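Local coordinates for FAD:protein FMN transferase (Pseudomonas stutzeri ATCC 14405 = CCUG 16156, PDB 5MGY) that probably transfers FMN from FAD to a threonine of a target protein in a magnesium-dependent reaction, and matures the NosR protein required for nitrous oxide reduction, at residues F65-M76 against D143-L153; A160-I168 against V181-A189. All blocks are in the same frame, centred on the assembly; numbering follows the deposited sequence.

Interaction 1. Residues F65-M76 against D143-L153; sequences FNALPAGSCEPM and DRLCKAVALQL
The ammonium group of Lys147 is gripped by three backbone carbonyls: NZ bonds to Phe65 O at 2.7 Å, to Leu68 O at 3.0 Å from above the carbonyl plane, and to Leu151 O of its own segment. Two of these acceptors belong to the C-terminal end of helix 61-67 and the residue after it, where the carbonyls, Phe65 O already taking the N-H of Leu68, would probably favour a cation. With CG set between the backbone N and the carbonyl carbon (chi1 69°), the chain runs back past the Phe65 ring, CD lying 3.4 Å from Phe65 CZ and NZ over one face in a cation-pi contact. Leu145 CD1 covers the opposite face, 3.7 Å from the ring centroid. A methionine in place of Lys147 would probably leave the carbonyls of Phe65 and Leu68 without their shared donor and the helix end less firmly held. Next to Phe65, the Asn66 amide clasps the backbone of Leu153: OD1 accepts from Leu153 N at 2.8 Å, from above the amide carbonyl plane, while ND2 gives to Leu153 O on a lone pair. The disulfide Cys73-Cys146 (SG to SG 2.1 Å) joins a non-hydrogen-bonded pair of antiparallel strands 73-75 and 144-147, a cross-strand disulfide at one edge of a small three-stranded sheet.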
loop_
_atom_site.group_PDB
_atom_site.type_symbol
_atom_site.label_atom_id
_atom_site.label_comp_id
_atom_site.label_asym_id
_atom_site.label_seq_id
_atom_site.Cartn_x
_atom_site.Cartn_y
_atom_site.Cartn_z
ATOM N N PHE A 65 -0.277 -21.310 4.464
ATOM C CA PHE A 65 -0.002 -21.414 3.002
ATOM C C PHE A 65 1.485 -21.363 2.642
ATOM O O PHE A 65 1.980 -22.159 1.858
ATOM C CB PHE A 65 -0.706 -20.316 2.231
ATOM C CG PHE A 65 -0.625 -20.491 0.759
ATOM C CD1 PHE A 65 -1.338 -21.505 0.145
ATOM C CD2 PHE A 65 0.197 -19.682 -0.010
ATOM C CE1 PHE A 65 -1.245 -21.713 -1.203
ATOM C CE2 PHE A 65 0.295 -19.883 -1.356
ATOM C CZ PHE A 65 -0.424 -20.895 -1.954
ATOM N N ASN A 66 2.207 -20.454 3.264
ATOM C CA ASN A 66 3.644 -20.316 2.985
ATOM C C ASN A 66 4.463 -21.509 3.400
ATOM O O ASN A 66 5.484 -21.760 2.805
ATOM C CB ASN A 66 4.236 -19.045 3.638
ATOM C CG ASN A 66 3.752 -17.779 2.993
ATOM O OD1 ASN A 66 3.037 -17.781 1.989
ATOM N ND2 ASN A 66 4.097 -16.683 3.610
ATOM N N ALA A 67 4.020 -22.240 4.422
ATOM C CA ALA A 67 4.791 -23.418 4.869
ATOM C C ALA A 67 4.693 -24.603 3.916
ATOM O O ALA A 67 5.581 -25.423 3.900
ATOM C CB ALA A 67 4.387 -23.808 6.243
ATOM N N LEU A 68 3.640 -24.663 3.110
ATOM C CA LEU A 68 3.399 -25.772 2.241
ATOM C C LEU A 68 4.433 -25.915 1.122
ATOM O O LEU A 68 5.119 -24.985 0.790
ATOM C CB LEU A 68 2.004 -25.651 1.656
ATOM C CG LEU A 68 0.764 -26.259 2.358
ATOM C CD1 LEU A 68 0.855 -26.525 3.859
ATOM C CD2 LEU A 68 -0.447 -25.412 2.081
ATOM N N PRO A 69 4.575 -27.124 0.580
ATOM C CA PRO A 69 5.533 -27.412 -0.474
ATOM C C PRO A 69 4.954 -27.165 -1.862
ATOM O O PRO A 69 3.744 -27.162 -2.033
ATOM C CB PRO A 69 5.725 -28.913 -0.302
ATOM C CG PRO A 69 4.364 -29.394 0.029
ATOM C CD PRO A 69 3.895 -28.370 1.028
ATOM N N ALA A 70 5.824 -27.058 -2.847
ATOM C CA ALA A 70 5.390 -26.998 -4.241
ATOM C C ALA A 70 4.323 -27.990 -4.613
ATOM O O ALA A 70 4.308 -29.090 -4.121
ATOM C CB ALA A 70 6.566 -27.222 -5.160
ATOM N N GLY A 71 3.433 -27.587 -5.504
ATOM C CA GLY A 71 2.308 -28.440 -5.908
ATOM C C GLY A 71 1.076 -28.408 -5.037
ATOM O O GLY A 71 0.082 -28.977 -5.445
ATOM N N SER A 72 1.107 -27.734 -3.892
ATOM C CA SER A 72 -0.029 -27.707 -2.981
ATOM C C SER A 72 -1.172 -26.825 -3.461
ATOM O O SER A 72 -0.913 -25.774 -4.000
ATOM C CB SER A 72 0.402 -27.214 -1.611
ATOM O OG SER A 72 1.193 -28.209 -0.978
ATOM N N CYS A 73 -2.413 -27.323 -3.327
ATOM C CA CYS A 73 -3.660 -26.553 -3.226
ATOM C C CYS A 73 -4.140 -26.650 -1.772
ATOM O O CYS A 73 -4.143 -27.709 -1.171
ATOM C CB CYS A 73 -4.732 -27.069 -4.180
ATOM S SG CYS A 73 -4.332 -26.757 -5.928
ATOM N N GLU A 74 -4.525 -25.524 -1.209
ATOM C CA GLU A 74 -4.887 -25.420 0.176
ATOM C C GLU A 74 -6.058 -24.464 0.312
ATOM O O GLU A 74 -6.016 -23.354 -0.249
ATOM C CB GLU A 74 -3.717 -24.898 0.940
ATOM C CG GLU A 74 -3.983 -24.680 2.414
ATOM C CD GLU A 74 -3.930 -25.951 3.271
ATOM O OE1 GLU A 74 -3.761 -27.064 2.716
ATOM O OE2 GLU A 74 -4.000 -25.846 4.523
ATOM N N PRO A 75 -7.120 -24.865 1.058
ATOM C CA PRO A 75 -8.233 -23.898 1.228
ATOM C C PRO A 75 -7.780 -22.614 1.958
ATOM O O PRO A 75 -6.917 -22.672 2.855
ATOM C CB PRO A 75 -9.276 -24.686 2.035
ATOM C CG PRO A 75 -8.869 -26.103 1.941
ATOM C CD PRO A 75 -7.387 -26.114 1.783
ATOM N N MET A 76 -8.308 -21.474 1.521
ATOM C CA MET A 76 -7.928 -20.163 2.099
ATOM C C MET A 76 -9.131 -19.265 2.254
ATOM O O MET A 76 -10.092 -19.317 1.454
ATOM C CB MET A 76 -6.891 -19.398 1.234
ATOM C CG MET A 76 -5.547 -20.065 1.046
ATOM S SD MET A 76 -4.641 -20.250 2.565
ATOM C CE MET A 76 -4.121 -18.592 2.792
ATOM N N ASP A 143 -12.310 -22.276 -3.673
ATOM C CA ASP A 143 -11.941 -21.657 -2.432
ATOM C C ASP A 143 -10.506 -22.038 -2.075
ATOM O O ASP A 143 -10.068 -21.823 -0.935
ATOM C CB ASP A 143 -12.923 -22.073 -1.338
ATOM C CG ASP A 143 -12.903 -23.649 -1.035
ATOM O OD1 ASP A 143 -12.976 -24.494 -2.002
ATOM O OD2 ASP A 143 -12.807 -24.026 0.177
ATOM N N ARG A 144 -9.770 -22.639 -3.020
ATOM C CA ARG A 144 -8.369 -23.025 -2.761
ATOM C C ARG A 144 -7.397 -22.061 -3.458
ATOM O O ARG A 144 -7.749 -21.511 -4.500
ATOM C CB ARG A 144 -8.113 -24.462 -3.217
ATOM C CG ARG A 144 -8.864 -25.522 -2.419
ATOM C CD ARG A 144 -9.561 -26.559 -3.286
ATOM N NE ARG A 144 -8.659 -27.623 -3.754
ATOM C CZ ARG A 144 -8.324 -27.878 -5.035
ATOM N NH1 ARG A 144 -8.823 -27.156 -6.042
ATOM N NH2 ARG A 144 -7.483 -28.893 -5.315
ATOM N N LEU A 145 -6.222 -21.846 -2.842
ATOM C CA LEU A 145 -5.089 -21.187 -3.476
ATOM C C LEU A 145 -4.121 -22.257 -3.835
ATOM O O LEU A 145 -3.789 -23.038 -2.972
ATOM C CB LEU A 145 -4.312 -20.327 -2.510
ATOM C CG LEU A 145 -4.366 -18.823 -2.446
ATOM C CD1 LEU A 145 -3.165 -18.311 -1.689
ATOM C CD2 LEU A 145 -4.406 -18.276 -3.862
ATOM N N CYS A 146 -3.575 -22.228 -5.042
ATOM C CA CYS A 146 -2.639 -23.240 -5.476
ATOM C C CYS A 146 -1.286 -22.642 -5.739
ATOM O O CYS A 146 -1.171 -21.481 -6.159
ATOM C CB CYS A 146 -3.169 -23.937 -6.689
ATOM S SG CYS A 146 -4.740 -24.692 -6.256
ATOM N N LYS A 147 -0.249 -23.432 -5.476
ATOM C CA LYS A 147 1.082 -23.003 -5.797
ATOM C C LYS A 147 1.879 -24.067 -6.515
ATOM O O LYS A 147 2.001 -25.179 -6.004
ATOM C CB LYS A 147 1.802 -22.510 -4.555
ATOM C CG LYS A 147 2.153 -23.536 -3.511
ATOM C CD LYS A 147 2.371 -22.798 -2.215
ATOM C CE LYS A 147 3.495 -23.349 -1.410
ATOM N NZ LYS A 147 3.719 -22.538 -0.193
ATOM N N ALA A 148 2.437 -23.704 -7.684
ATOM C CA ALA A 148 3.219 -24.617 -8.501
ATOM C C ALA A 148 4.691 -24.731 -8.117
ATOM O O ALA A 148 5.332 -25.690 -8.503
ATOM C CB ALA A 148 3.114 -24.232 -9.918
ATOM N N VAL A 149 5.221 -23.756 -7.380
ATOM C CA VAL A 149 6.552 -23.792 -6.794
ATOM C C VAL A 149 6.409 -23.487 -5.299
ATOM O O VAL A 149 5.352 -23.099 -4.884
ATOM C CB VAL A 149 7.509 -22.734 -7.473
ATOM C CG1 VAL A 149 7.475 -22.783 -9.010
ATOM C CG2 VAL A 149 7.231 -21.325 -6.999
ATOM N N ALA A 150 7.469 -23.575 -4.502
ATOM C CA ALA A 150 7.358 -23.283 -3.037
ATOM C C ALA A 150 7.207 -21.813 -2.736
ATOM O O ALA A 150 8.074 -21.251 -2.050
ATOM C CB ALA A 150 8.560 -23.833 -2.224
ATOM N N LEU A 151 6.093 -21.236 -3.180
ATOM C CA LEU A 151 5.808 -19.790 -2.984
ATOM C C LEU A 151 5.638 -19.350 -1.539
ATOM O O LEU A 151 4.992 -20.023 -0.715
ATOM C CB LEU A 151 4.532 -19.342 -3.735
ATOM C CG LEU A 151 4.560 -19.379 -5.278
ATOM C CD1 LEU A 151 3.234 -18.916 -5.855
ATOM C CD2 LEU A 151 5.698 -18.567 -5.850
ATOM N N GLN A 152 6.190 -18.195 -1.256
ATOM C CA GLN A 152 5.853 -17.534 -0.021
ATOM C C GLN A 152 5.276 -16.145 -0.331
ATOM O O GLN A 152 5.923 -15.317 -0.981
ATOM C CB GLN A 152 7.066 -17.517 0.854
ATOM C CG GLN A 152 7.593 -18.915 1.044
ATOM C CD GLN A 152 8.508 -18.986 2.254
ATOM O OE1 GLN A 152 9.629 -18.453 2.243
ATOM N NE2 GLN A 152 8.020 -19.616 3.327
ATOM N N LEU A 153 4.037 -15.945 0.110
ATOM C CA LEU A 153 3.325 -14.721 -0.105
ATOM C C LEU A 153 3.591 -13.689 0.943
ATOM O O LEU A 153 3.987 -14.005 2.058
ATOM C CB LEU A 153 1.846 -15.007 -0.168
ATOM C CG LEU A 153 1.441 -16.028 -1.253
ATOM C CD1 LEU A 153 -0.073 -16.110 -1.403
ATOM C CD2 LEU A 153 2.094 -15.718 -2.573
#

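Interaction 2. Residues A160-I168 against V181-A189; sequences AGYAVDLVI and VEITGELKA
This is a buried helix-on-sheet contact near the centre of the chain: residues 160-168 of helix 159-173 pack across the two neighbouring strands 179-183 and 186-190 of the large antiparallel sheet, without a hydrogen bond between the segments. The helix runs 27° from the direction of residues 186-189, their axes 7.6 Å apart. Ile183 does much of the filling. Its CD1 comes against the helix backbone, 3.6 Å from Val164 N, and also meets the methyl of Ala163 and Val164 CG2, its side chain sliding past that of Val164 in the opposite direction. Val164 straddles both strands: CG1, anti to the backbone N (chi1 164°), reaches Lys188 CB at 3.8 Å, whereas CG2 turns to Ile183 and Glu186 O. One helical turn on, Val167 CG1 meets Val181 CG1 at 3.9 Å, and Ile168 divides its branches, CG1 against Val181 CG2 and CD1 against the aliphatic part of Lys188, which it crosses at about a right angle. Strands 179-183 and 186-190 form a beta hairpin, closed by a type I' turn from Ile183 to Glu186, and the helix lies over one face of it. At the turn oxygens come against the helix: Ala160 CB lies 3.4 Å from both Thr184 OG1 and Glu186 OE1. Glu186 OE2 is hydrogen-bonded to Ser225, and Asp271, a magnesium ligand, accepts from Gly161 N. At the other end, extended Lys188 carries NZ past the helix to the carbonyl of Lys265, and Asp165 bonds to Thr267 OG1 and the backbone N of Leu268.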
loop_
_atom_site.group_PDB
_atom_site.type_symbol
_atom_site.label_atom_id
_atom_site.label_comp_id
_atom_site.label_asym_id
_atom_site.label_seq_id
_atom_site.Cartn_x
_atom_site.Cartn_y
_atom_site.Cartn_z
ATOM N N ALA A 160 -2.494 -2.286 3.906
ATOM C CA ALA A 160 -2.960 -1.024 4.494
ATOM C C ALA A 160 -4.036 -0.371 3.639
ATOM O O ALA A 160 -5.051 0.093 4.130
ATOM C CB ALA A 160 -1.795 -0.071 4.709
ATOM N N GLY A 161 -3.843 -0.393 2.348
ATOM C CA GLY A 161 -4.862 0.141 1.503
ATOM C C GLY A 161 -6.193 -0.557 1.453
ATOM O O GLY A 161 -7.218 0.111 1.278
ATOM N N TYR A 162 -6.130 -1.894 1.448
ATOM C CA TYR A 162 -7.273 -2.773 1.561
ATOM C C TYR A 162 -8.012 -2.484 2.879
ATOM O O TYR A 162 -9.224 -2.309 2.874
ATOM C CB TYR A 162 -6.784 -4.200 1.524
ATOM C CG TYR A 162 -7.859 -5.230 1.615
ATOM C CD1 TYR A 162 -8.915 -5.234 0.714
ATOM C CD2 TYR A 162 -7.811 -6.248 2.616
ATOM C CE1 TYR A 162 -9.888 -6.218 0.784
ATOM C CE2 TYR A 162 -8.776 -7.241 2.694
ATOM C CZ TYR A 162 -9.811 -7.215 1.781
ATOM O OH TYR A 162 -10.773 -8.175 1.842
ATOM N N ALA A 163 -7.261 -2.370 3.970
ATOM C CA ALA A 163 -7.792 -2.071 5.298
ATOM C C ALA A 163 -8.621 -0.779 5.295
ATOM O O ALA A 163 -9.676 -0.735 5.902
ATOM C CB ALA A 163 -6.669 -2.008 6.344
ATOM N N VAL A 164 -8.155 0.240 4.573
ATOM C CA VAL A 164 -8.819 1.523 4.475
ATOM C C VAL A 164 -10.153 1.318 3.758
ATOM O O VAL A 164 -11.196 1.848 4.180
ATOM C CB VAL A 164 -7.906 2.525 3.718
ATOM C CG1 VAL A 164 -8.666 3.770 3.227
ATOM C CG2 VAL A 164 -6.779 2.962 4.618
ATOM N N ASP A 165 -10.122 0.532 2.675
ATOM C CA ASP A 165 -11.315 0.320 1.875
ATOM C C ASP A 165 -12.312 -0.454 2.730
ATOM O O ASP A 165 -13.474 -0.042 2.785
ATOM C CB ASP A 165 -11.055 -0.381 0.534
ATOM C CG ASP A 165 -10.358 0.499 -0.512
ATOM O OD1 ASP A 165 -10.475 1.755 -0.474
ATOM O OD2 ASP A 165 -9.695 -0.064 -1.445
ATOM N N LEU A 166 -11.863 -1.499 3.435
ATOM C CA LEU A 166 -12.769 -2.255 4.309
ATOM C C LEU A 166 -13.393 -1.404 5.414
ATOM O O LEU A 166 -14.592 -1.492 5.652
ATOM C CB LEU A 166 -12.116 -3.516 4.907
ATOM C CG LEU A 166 -11.776 -4.648 3.906
ATOM C CD1 LEU A 166 -10.902 -5.699 4.629
ATOM C CD2 LEU A 166 -13.006 -5.241 3.179
ATOM N N VAL A 167 -12.599 -0.579 6.068
ATOM C CA VAL A 167 -13.129 0.297 7.081
ATOM C C VAL A 167 -14.181 1.223 6.479
ATOM O O VAL A 167 -15.223 1.395 7.040
ATOM C CB VAL A 167 -12.022 1.089 7.789
ATOM C CG1 VAL A 167 -12.609 2.205 8.655
ATOM C CG2 VAL A 167 -11.203 0.133 8.638
ATOM N N ILE A 168 -13.922 1.776 5.313
ATOM C CA ILE A 168 -14.922 2.612 4.644
ATOM C C ILE A 168 -16.218 1.856 4.263
ATOM O O ILE A 168 -17.294 2.403 4.358
ATOM C CB ILE A 168 -14.303 3.347 3.446
ATOM C CG1 ILE A 168 -13.349 4.419 3.966
ATOM C CG2 ILE A 168 -15.364 4.008 2.567
ATOM C CD1 ILE A 168 -12.502 5.092 2.886
ATOM N N VAL A 181 -10.189 8.393 6.630
ATOM C CA VAL A 181 -9.673 7.207 7.319
ATOM C C VAL A 181 -8.205 7.056 6.971
ATOM O O VAL A 181 -7.917 6.928 5.819
ATOM C CB VAL A 181 -10.394 5.980 6.791
ATOM C CG1 VAL A 181 -9.948 4.743 7.445
ATOM C CG2 VAL A 181 -11.810 6.009 7.163
ATOM N N GLU A 182 -7.280 7.028 7.926
ATOM C CA GLU A 182 -5.873 6.833 7.595
ATOM C C GLU A 182 -5.278 5.632 8.337
ATOM O O GLU A 182 -5.334 5.601 9.554
ATOM C CB GLU A 182 -5.099 8.123 7.865
ATOM C CG GLU A 182 -3.551 8.002 7.910
ATOM C CD GLU A 182 -2.968 7.821 9.343
ATOM O OE1 GLU A 182 -2.054 7.030 9.598
ATOM O OE2 GLU A 182 -3.405 8.451 10.306
ATOM N N ILE A 183 -4.699 4.662 7.616
ATOM C CA ILE A 183 -4.100 3.474 8.247
ATOM C C ILE A 183 -2.670 3.438 7.770
ATOM O O ILE A 183 -2.446 3.235 6.603
ATOM C CB ILE A 183 -4.869 2.192 7.911
ATOM C CG1 ILE A 183 -6.317 2.344 8.420
ATOM C CG2 ILE A 183 -4.205 0.960 8.532
ATOM C CD1 ILE A 183 -7.288 1.272 7.952
ATOM N N THR A 184 -1.709 3.694 8.674
ATOM C CA THR A 184 -0.233 3.661 8.388
ATOM C C THR A 184 0.121 4.380 7.128
ATOM O O THR A 184 0.901 3.882 6.316
ATOM C CB THR A 184 0.387 2.247 8.280
ATOM O OG1 THR A 184 0.084 1.666 7.018
ATOM C CG2 THR A 184 -0.129 1.348 9.360
ATOM N N GLY A 185 -0.480 5.540 6.929
ATOM C CA GLY A 185 -0.142 6.413 5.842
ATOM C C GLY A 185 -1.066 6.363 4.661
ATOM O O GLY A 185 -1.362 7.399 4.087
ATOM N N GLU A 186 -1.542 5.188 4.285
ATOM C CA GLU A 186 -2.605 5.098 3.273
ATOM C C GLU A 186 -3.873 5.738 3.828
ATOM O O GLU A 186 -4.178 5.603 4.996
ATOM C CB GLU A 186 -2.918 3.625 2.886
ATOM C CG GLU A 186 -1.960 3.032 1.878
ATOM C CD GLU A 186 -0.533 2.988 2.354
ATOM O OE1 GLU A 186 -0.347 2.816 3.580
ATOM O OE2 GLU A 186 0.407 3.118 1.516
ATOM N N LEU A 187 -4.613 6.424 2.972
ATOM C CA LEU A 187 -5.842 7.028 3.374
ATOM C C LEU A 187 -6.789 7.320 2.265
ATOM O O LEU A 187 -6.436 7.345 1.096
ATOM C CB LEU A 187 -5.580 8.288 4.165
ATOM C CG LEU A 187 -4.925 9.534 3.583
ATOM C CD1 LEU A 187 -5.864 10.334 2.672
ATOM C CD2 LEU A 187 -4.455 10.430 4.745
ATOM N N LYS A 188 -8.028 7.561 2.677
ATOM C CA LYS A 188 -9.080 7.977 1.782
ATOM C C LYS A 188 -10.108 8.857 2.524
ATOM O O LYS A 188 -10.367 8.697 3.710
ATOM C CB LYS A 188 -9.700 6.752 1.149
ATOM C CG LYS A 188 -10.838 7.048 0.218
ATOM C CD LYS A 188 -11.324 5.821 -0.546
ATOM C CE LYS A 188 -12.558 6.228 -1.357
ATOM N NZ LYS A 188 -13.351 5.204 -2.047
ATOM N N ALA A 189 -10.683 9.801 1.815
ATOM C CA ALA A 189 -11.700 10.609 2.396
ATOM C C ALA A 189 -12.814 10.849 1.422
ATOM O O ALA A 189 -12.614 10.786 0.205
ATOM C CB ALA A 189 -11.105 11.941 2.853
#

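Overall arrangement
Interactions 1 and 2 follow one another along the chain, the first closing before the second opens, and their centres lie 28 Å apart. They do not touch, the nearest atoms being about 11 Å from each other. The centre of interaction 1, on a small peripheral sheet, is about 23 Å from the centre of the chain; that of interaction 2, on the main sheet, is about 9 Å from the chain centre. The chain between them carries Ser157, which with Asp271 and Thr275 binds the magnesium ion. Leu153 of interaction 1 has its side chain about 10 Å from that of Ser157, whereas the side chain of Glu186 in interaction 2 is about 5 Å from the magnesium ion. The magnesium site thus adjoins the hairpin turn.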